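Local coordinates for protein phosphodiesterase (Pseudomonas aeruginosa, PDB 4G75) that is a colicin M-like bacteriocin that binds magnesium and probably kills susceptible bacteria by degrading the lipid-linked precursor of peptidoglycan, at residues D135-G140 with A145-H150; V141-A146 with G208-E213; G156-F161 with A238-Y243. All blocks are in the same frame, centred on the assembly; numbering follows the deposited sequence.

Contact 1: D135-G140 with A145-H150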
# COMPACT_ATOMS: atom_id res chain seq x y z
N ASP A 135 -0.52 0.27 12.68
CA ASP A 135 0.86 -0.20 12.62
C ASP A 135 1.11 -1.34 11.63
O ASP A 135 2.23 -1.84 11.52
CB ASP A 135 1.35 -0.62 14.02
CG ASP A 135 0.58 -1.80 14.58
OD1 ASP A 135 -0.31 -2.34 13.90
OD2 ASP A 135 0.88 -2.21 15.73
N THR A 136 0.07 -1.73 10.91
CA THR A 136 0.16 -2.88 10.02
C THR A 136 -0.72 -2.64 8.80
O THR A 136 -1.85 -2.17 8.93
CB THR A 136 -0.34 -4.15 10.73
OG1 THR A 136 0.35 -4.29 11.97
CG2 THR A 136 -0.10 -5.39 9.87
N PHE A 137 -0.19 -2.95 7.62
CA PHE A 137 -0.93 -2.76 6.37
C PHE A 137 -1.84 -3.95 6.06
O PHE A 137 -1.53 -5.10 6.41
CB PHE A 137 0.02 -2.59 5.18
CG PHE A 137 0.84 -1.33 5.22
CD1 PHE A 137 0.24 -0.09 5.10
CD2 PHE A 137 2.23 -1.38 5.33
CE1 PHE A 137 1.00 1.07 5.11
CE2 PHE A 137 2.98 -0.23 5.34
CZ PHE A 137 2.37 0.99 5.23
N ASN A 138 -2.95 -3.68 5.38
CA ASN A 138 -3.83 -4.74 4.89
C ASN A 138 -3.28 -5.54 3.71
O ASN A 138 -3.54 -6.75 3.59
CB ASN A 138 -5.19 -4.16 4.50
CG ASN A 138 -6.17 -5.23 4.09
OD1 ASN A 138 -6.53 -6.10 4.89
ND2 ASN A 138 -6.61 -5.19 2.84
N GLY A 139 -2.56 -4.86 2.82
CA GLY A 139 -2.09 -5.47 1.58
C GLY A 139 -3.14 -5.44 0.48
O GLY A 139 -3.12 -6.27 -0.43
N GLY A 140 -4.06 -4.48 0.57
CA GLY A 140 -5.11 -4.33 -0.43
C GLY A 140 -5.14 -2.99 -1.14
O GLY A 140 -4.11 -2.31 -1.24
N ALA A 145 -1.66 3.79 -0.90
CA ALA A 145 -2.00 5.14 -0.45
C ALA A 145 -1.70 5.31 1.03
O ALA A 145 -1.21 6.36 1.46
CB ALA A 145 -3.47 5.46 -0.75
N ALA A 146 -2.00 4.29 1.82
CA ALA A 146 -1.73 4.34 3.25
C ALA A 146 -0.24 4.48 3.52
O ALA A 146 0.18 5.19 4.42
CB ALA A 146 -2.28 3.10 3.93
N ALA A 147 0.57 3.77 2.72
CA ALA A 147 2.02 3.83 2.86
C ALA A 147 2.54 5.22 2.53
O ALA A 147 3.47 5.72 3.18
CB ALA A 147 2.67 2.80 1.96
N PHE A 148 1.96 5.84 1.51
CA PHE A 148 2.32 7.20 1.14
C PHE A 148 1.91 8.17 2.25
O PHE A 148 2.66 9.08 2.62
CB PHE A 148 1.66 7.58 -0.18
CG PHE A 148 1.96 8.97 -0.63
CD1 PHE A 148 3.25 9.35 -0.91
CD2 PHE A 148 0.94 9.90 -0.76
CE1 PHE A 148 3.54 10.64 -1.32
CE2 PHE A 148 1.21 11.20 -1.18
CZ PHE A 148 2.52 11.57 -1.45
N ALA A 149 0.72 7.98 2.78
CA ALA A 149 0.25 8.84 3.86
C ALA A 149 1.18 8.75 5.06
O ALA A 149 1.48 9.75 5.70
CB ALA A 149 -1.18 8.49 4.23
N HIS A 150 1.66 7.54 5.36
CA HIS A 150 2.57 7.37 6.49
C HIS A 150 3.93 8.03 6.25
O HIS A 150 4.61 8.47 7.19
CB HIS A 150 2.75 5.89 6.84
CG HIS A 150 3.43 5.69 8.16
ND1 HIS A 150 2.76 5.70 9.36
CD2 HIS A 150 4.74 5.52 8.46
CE1 HIS A 150 3.62 5.51 10.34
NE2 HIS A 150 4.83 5.40 9.82

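Contact 2: V141-A146 with G208-E213. With MG (magnesium ion), chain B; EDO (1,2-ethanediol), chain D.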
# COMPACT_ATOMS: atom_id res chain seq x y z
N VAL A 141 -6.32 -2.60 -1.63
CA VAL A 141 -6.43 -1.42 -2.51
C VAL A 141 -6.02 -0.11 -1.84
O VAL A 141 -5.66 0.84 -2.52
CB VAL A 141 -7.86 -1.25 -3.11
CG1 VAL A 141 -8.24 -2.47 -3.93
CG2 VAL A 141 -8.89 -0.98 -2.01
N TYR A 142 -6.06 -0.06 -0.51
CA TYR A 142 -5.73 1.17 0.20
C TYR A 142 -4.27 1.22 0.64
O TYR A 142 -3.81 2.23 1.16
CB TYR A 142 -6.61 1.37 1.45
CG TYR A 142 -8.10 1.45 1.20
CD1 TYR A 142 -8.63 2.38 0.31
CD2 TYR A 142 -8.98 0.63 1.89
CE1 TYR A 142 -9.99 2.46 0.10
CE2 TYR A 142 -10.35 0.72 1.69
CZ TYR A 142 -10.84 1.64 0.79
OH TYR A 142 -12.20 1.74 0.58
N THR A 143 -3.55 0.12 0.46
CA THR A 143 -2.23 -0.00 1.09
C THR A 143 -1.16 0.92 0.50
O THR A 143 -0.41 1.56 1.25
CB THR A 143 -1.74 -1.47 1.10
OG1 THR A 143 -2.55 -2.22 2.02
CG2 THR A 143 -0.27 -1.55 1.55
N PRO A 144 -1.08 1.01 -0.84
CA PRO A 144 -0.10 1.96 -1.36
C PRO A 144 -0.39 3.40 -0.90
O PRO A 144 0.54 4.14 -0.55
CB PRO A 144 -0.26 1.83 -2.88
CG PRO A 144 -0.69 0.39 -3.06
CD PRO A 144 -1.64 0.15 -1.90
N ALA A 145 -1.66 3.79 -0.90
CA ALA A 145 -2.00 5.14 -0.45
C ALA A 145 -1.70 5.31 1.03
O ALA A 145 -1.21 6.36 1.46
CB ALA A 145 -3.47 5.46 -0.75
N ALA A 146 -2.00 4.29 1.82
CA ALA A 146 -1.73 4.34 3.25
C ALA A 146 -0.24 4.48 3.52
O ALA A 146 0.18 5.19 4.42
CB ALA A 146 -2.28 3.10 3.93
N GLY A 208 4.00 -4.39 -5.19
CA GLY A 208 4.89 -3.71 -6.11
C GLY A 208 4.84 -2.20 -5.97
O GLY A 208 5.84 -1.51 -6.16
N ASN A 209 3.66 -1.69 -5.63
CA ASN A 209 3.42 -0.26 -5.54
C ASN A 209 3.64 0.24 -4.12
O ASN A 209 3.49 1.43 -3.84
CB ASN A 209 1.98 0.03 -5.98
CG ASN A 209 1.75 1.48 -6.35
OD1 ASN A 209 2.63 2.18 -6.87
ND2 ASN A 209 0.55 1.94 -6.10
N THR A 210 4.00 -0.67 -3.22
CA THR A 210 4.24 -0.31 -1.82
C THR A 210 5.70 -0.53 -1.42
O THR A 210 6.42 0.42 -1.09
CB THR A 210 3.32 -1.11 -0.87
OG1 THR A 210 1.95 -0.90 -1.25
CG2 THR A 210 3.51 -0.65 0.58
N VAL A 211 6.12 -1.79 -1.45
CA VAL A 211 7.50 -2.15 -1.11
C VAL A 211 8.39 -2.40 -2.33
O VAL A 211 9.61 -2.31 -2.21
CB VAL A 211 7.57 -3.39 -0.20
CG1 VAL A 211 6.96 -3.05 1.16
CG2 VAL A 211 6.85 -4.58 -0.84
N GLY A 212 7.80 -2.72 -3.47
CA GLY A 212 8.57 -2.97 -4.68
C GLY A 212 9.54 -4.14 -4.54
O GLY A 212 9.13 -5.25 -4.20
N GLU A 213 10.81 -3.90 -4.83
CA GLU A 213 11.81 -4.96 -4.66
C GLU A 213 12.19 -5.10 -3.20
O GLU A 213 12.53 -4.12 -2.54
CB GLU A 213 13.06 -4.68 -5.49
CG GLU A 213 14.03 -5.86 -5.51
CD GLU A 213 15.40 -5.52 -6.07
OE1 GLU A 213 15.67 -5.88 -7.23
OE2 GLU A 213 16.21 -4.90 -5.34
MG MG B . 11.81 -1.89 -2.07
C1 EDO D . 6.26 4.53 -5.22
O1 EDO D . 6.87 4.75 -3.94
C2 EDO D . 5.03 3.65 -5.06
O2 EDO D . 4.04 4.31 -4.27
O HOH W 1 3.09 3.98 -1.70
O HOH W 2 14.23 -1.12 -1.99
O HOH W 3 11.14 0.55 -2.14

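Contact 3: G156-F161 with A238-Y243. With MG (magnesium ion), chain B.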
# COMPACT_ATOMS: atom_id res chain seq x y z
N GLY A 156 8.38 8.70 10.80
CA GLY A 156 9.44 7.72 10.88
C GLY A 156 9.05 6.40 11.53
O GLY A 156 9.86 5.47 11.56
N LYS A 157 7.83 6.31 12.03
CA LYS A 157 7.40 5.10 12.73
C LYS A 157 7.34 3.89 11.80
O LYS A 157 6.92 3.98 10.65
CB LYS A 157 6.06 5.33 13.43
CG LYS A 157 6.09 6.43 14.47
CD LYS A 157 4.92 6.34 15.44
CE LYS A 157 3.59 6.50 14.71
NZ LYS A 157 3.46 7.83 14.07
N LYS A 158 7.78 2.75 12.32
CA LYS A 158 7.80 1.52 11.55
C LYS A 158 6.39 1.03 11.26
O LYS A 158 5.50 1.13 12.11
CB LYS A 158 8.56 0.47 12.36
CG LYS A 158 8.65 -0.90 11.74
CD LYS A 158 9.73 -1.68 12.47
CE LYS A 158 9.91 -3.08 11.91
NZ LYS A 158 11.04 -3.75 12.59
N MSE A 159 6.18 0.50 10.06
CA MSE A 159 4.94 -0.16 9.70
C MSE A 159 5.25 -1.61 9.37
O MSE A 159 6.34 -1.92 8.91
CB MSE A 159 4.30 0.50 8.48
CG MSE A 159 3.82 1.93 8.75
SE MSE A 159 2.25 1.99 9.93
CE MSE A 159 0.92 1.23 8.74
N ASN A 160 4.30 -2.50 9.63
CA ASN A 160 4.46 -3.91 9.27
C ASN A 160 3.60 -4.28 8.06
O ASN A 160 2.43 -3.92 7.99
CB ASN A 160 4.07 -4.80 10.46
CG ASN A 160 5.17 -4.88 11.51
OD1 ASN A 160 4.90 -4.92 12.71
ND2 ASN A 160 6.41 -4.91 11.06
N PHE A 161 4.21 -4.97 7.10
CA PHE A 161 3.50 -5.56 5.96
C PHE A 161 3.69 -7.07 6.10
O PHE A 161 4.70 -7.62 5.64
CB PHE A 161 4.10 -5.06 4.64
CG PHE A 161 3.16 -5.16 3.46
CD1 PHE A 161 2.25 -6.20 3.34
CD2 PHE A 161 3.22 -4.22 2.44
CE1 PHE A 161 1.40 -6.29 2.26
CE2 PHE A 161 2.38 -4.30 1.34
CZ PHE A 161 1.46 -5.34 1.25
N ALA A 238 11.57 -12.28 5.04
CA ALA A 238 11.91 -11.06 4.32
C ALA A 238 12.52 -10.04 5.26
O ALA A 238 12.06 -9.87 6.39
CB ALA A 238 10.67 -10.47 3.65
N TYR A 239 13.53 -9.33 4.76
CA TYR A 239 14.15 -8.26 5.52
C TYR A 239 13.31 -6.97 5.48
O TYR A 239 12.54 -6.74 4.55
CB TYR A 239 15.55 -7.97 4.99
CG TYR A 239 16.52 -9.12 5.15
CD1 TYR A 239 17.30 -9.25 6.29
CD2 TYR A 239 16.66 -10.07 4.15
CE1 TYR A 239 18.19 -10.30 6.44
CE2 TYR A 239 17.55 -11.14 4.29
CZ TYR A 239 18.31 -11.24 5.44
OH TYR A 239 19.21 -12.29 5.58
N ASP A 240 13.48 -6.14 6.51
CA ASP A 240 12.83 -4.84 6.52
C ASP A 240 13.20 -4.08 5.26
O ASP A 240 14.31 -4.20 4.75
CB ASP A 240 13.28 -4.01 7.72
CG ASP A 240 12.82 -4.57 9.04
OD1 ASP A 240 12.16 -5.62 9.06
OD2 ASP A 240 13.14 -3.95 10.08
N ASP A 241 12.27 -3.26 4.79
CA ASP A 241 12.48 -2.52 3.56
C ASP A 241 12.15 -1.05 3.77
O ASP A 241 11.07 -0.71 4.25
CB ASP A 241 11.60 -3.10 2.46
CG ASP A 241 12.15 -2.84 1.08
OD1 ASP A 241 13.13 -3.51 0.70
OD2 ASP A 241 11.60 -1.96 0.39
N LEU A 242 13.08 -0.17 3.42
CA LEU A 242 12.88 1.26 3.65
C LEU A 242 11.87 1.88 2.69
O LEU A 242 12.02 1.77 1.48
CB LEU A 242 14.22 2.00 3.55
CG LEU A 242 14.16 3.49 3.85
CD1 LEU A 242 13.89 3.69 5.33
CD2 LEU A 242 15.45 4.16 3.43
N TYR A 243 10.84 2.53 3.23
CA TYR A 243 9.92 3.28 2.38
C TYR A 243 10.46 4.69 2.22
O TYR A 243 10.49 5.46 3.18
CB TYR A 243 8.50 3.33 2.95
CG TYR A 243 7.50 3.92 1.97
CD1 TYR A 243 6.66 3.11 1.23
CD2 TYR A 243 7.43 5.29 1.78
CE1 TYR A 243 5.75 3.65 0.34
CE2 TYR A 243 6.52 5.84 0.89
CZ TYR A 243 5.69 5.02 0.17
OH TYR A 243 4.79 5.56 -0.72
MG MG B . 11.81 -1.89 -2.07
O HOH W 4 11.39 -6.17 11.61
O HOH W 2 14.23 -1.12 -1.99
O HOH W 3 11.14 0.55 -2.14

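Contact 1: D135-G140 with A145-H150
In the colicin M family region, F137 of the loop that leads into helix 143-153 brings the edge atoms CE1 and CZ of its ring to A146 and A147 on the first turns of that helix. The contact is small, buried and apolar. CZ of F137 lies 3.7 Å from A147 CB. F137 CE1 lies 4.0 Å from A146 CB. The same atom also reaches the helix backbone, where F137 CE1 stands 3.6 Å from A147 N. The carbonyl carbon of A146 is met by the rim of the ring, close to its plane. The side chain of F137 leaves the loop with CG anti to the carbonyl carbon (chi1 -67°), and this directs the ring at the helix. Two alanines in a row leave little bulk on this face, and the outer ring carbons can come close to the peptide that joins them.

The arrangement is a loop folded back over the helix it precedes. Only four residues lie between the two segments, and G139 has a positive phi of 84°. T143, near the start of the helix, takes the N-H of G139 on its OG1, and N138 N is bound by D96 of helix 81-102. Earlier in the segment, T136 OG1 donates to D135 OD1 at 2.8 Å, coming from above the carboxylate plane. Further along the helix, H150 N bonds to A146 O at 2.9 Å, while A147 O accepts a bond from the hydroxyl of Y275.

Contact 2: V141-A146 with G208-E213
P144, T210 and N209 make up most of this buried contact between the first turn of helix 143-153 and the loop that carries two magnesium ligands. P144 is central. Its ring points at the loop and packs on T210 and N209. The CA atoms of P144 and T210 are 4.9 Å apart, so the backbones come close.

T210 meets the proline with its hydroxyl: T210 OG1 is 3.5 Å from P144 CG. It also sits against the methyl group of T143, with T210 OG1 3.6 Å from T143 CG2. The hydroxyl of T210 is anti to the carbonyl carbon (chi1 -56°). Its methyl is anti to the backbone N, which puts T210 CG2 4.0 Å from T143 CG2. The buried T210 hydroxyl is hydrogen-bonded to V206 O, so its polar need is met within its own side of the contact.

N209 crosses P144 at about a right angle. N209 CB is 4.0 Å from P144 CG, and the end of the N209 side chain packs beside CB and CG of the proline. Near this point water 1 donates to P144 O at 2.8 Å and, weakly, to N209 O. A 1,2-ethanediol, probably from the crystallisation liquor, shares the water.

Just past T210 the loop turns into the metal site. V211 O binds magnesium at 2.2 Å and E213 O at 2.4 Å. G212 between them has a positive phi, consistent with the turn that brings both carbonyls to the ion.

W205 and V206 of helix 205-208 touch P144. Helix 81-102 meets helix 143-153 through T143 OG1, hydrogen-bonded to D96, and through A145 on L92. Strand 213-224 starts where the loop ends.

Contact 3: G156-F161 with A238-Y243
K158 and D240 form a salt bridge at the protein surface. It joins the loop residue before short strand 159-160 to strand 229-243 of the mixed sheet in the colicin M region. Strand 159-160 runs parallel to strand 275-278, which in turn pairs antiparallel with strand 229-243. The two segments are therefore not direct strand neighbours: the nearest CA atoms, of K158 and L242, are 9.4 Å apart.

The first segment begins at G156 with a positive phi, a turn after helix 143-153. K157 follows. Its carbonyl O accepts a bond from H150 NE2, which ties the turn back to the helix.

K158 bridges the gap. Its side chain is extended throughout, with CG anti to the backbone N (chi1 178°), and spans the space as a straight arm. K158 NZ donates to D240 OD2 at 3.3 Å. It arrives on the syn side of that oxygen, 32° out of the carboxylate plane. The long bond is supported by water 4, which accepts from K158 NZ at 2.6 Å and donates to D240 OD1 at 2.7 Å. Both carboxylate oxygens are thus engaged, one directly and one through water.

M159, a selenomethionine, turns inward and packs on F137, H150 and Y275. The backbone of strand 159-160 is bonded on two sides, M159 to P276 and G278 and N160 to D135 and F137.

Next to D240 in the other segment, D241 serves the metal site. Its carboxylate binds magnesium through one oxygen: D241 OD2 is 2.5 Å from the ion, and D241 OD1 is 3.5 Å from it.

In the fold
Contacts 1 and 2 both use helix 143-153, and segment 156-161 of contact 3 follows that helix in the chain. Contacts 1 and 2 share A145 and A146, and their centres are about 7 Å apart. They touch where F137 CB lies 3.8 Å from T143 CG2. Segment 156-161 reaches contact 1 where F137 CE2 is 3.5 Å from M159 CB. Contacts 2 and 3 supply the three protein ligands of one magnesium ion: V211 and E213 from 208-213, D241 from 238-243. Waters 2 and 3 complete the ligands found. T210 O also sits 3.6 Å from Y243 CD1. The F137 side chain is about 6 Å from that of V211.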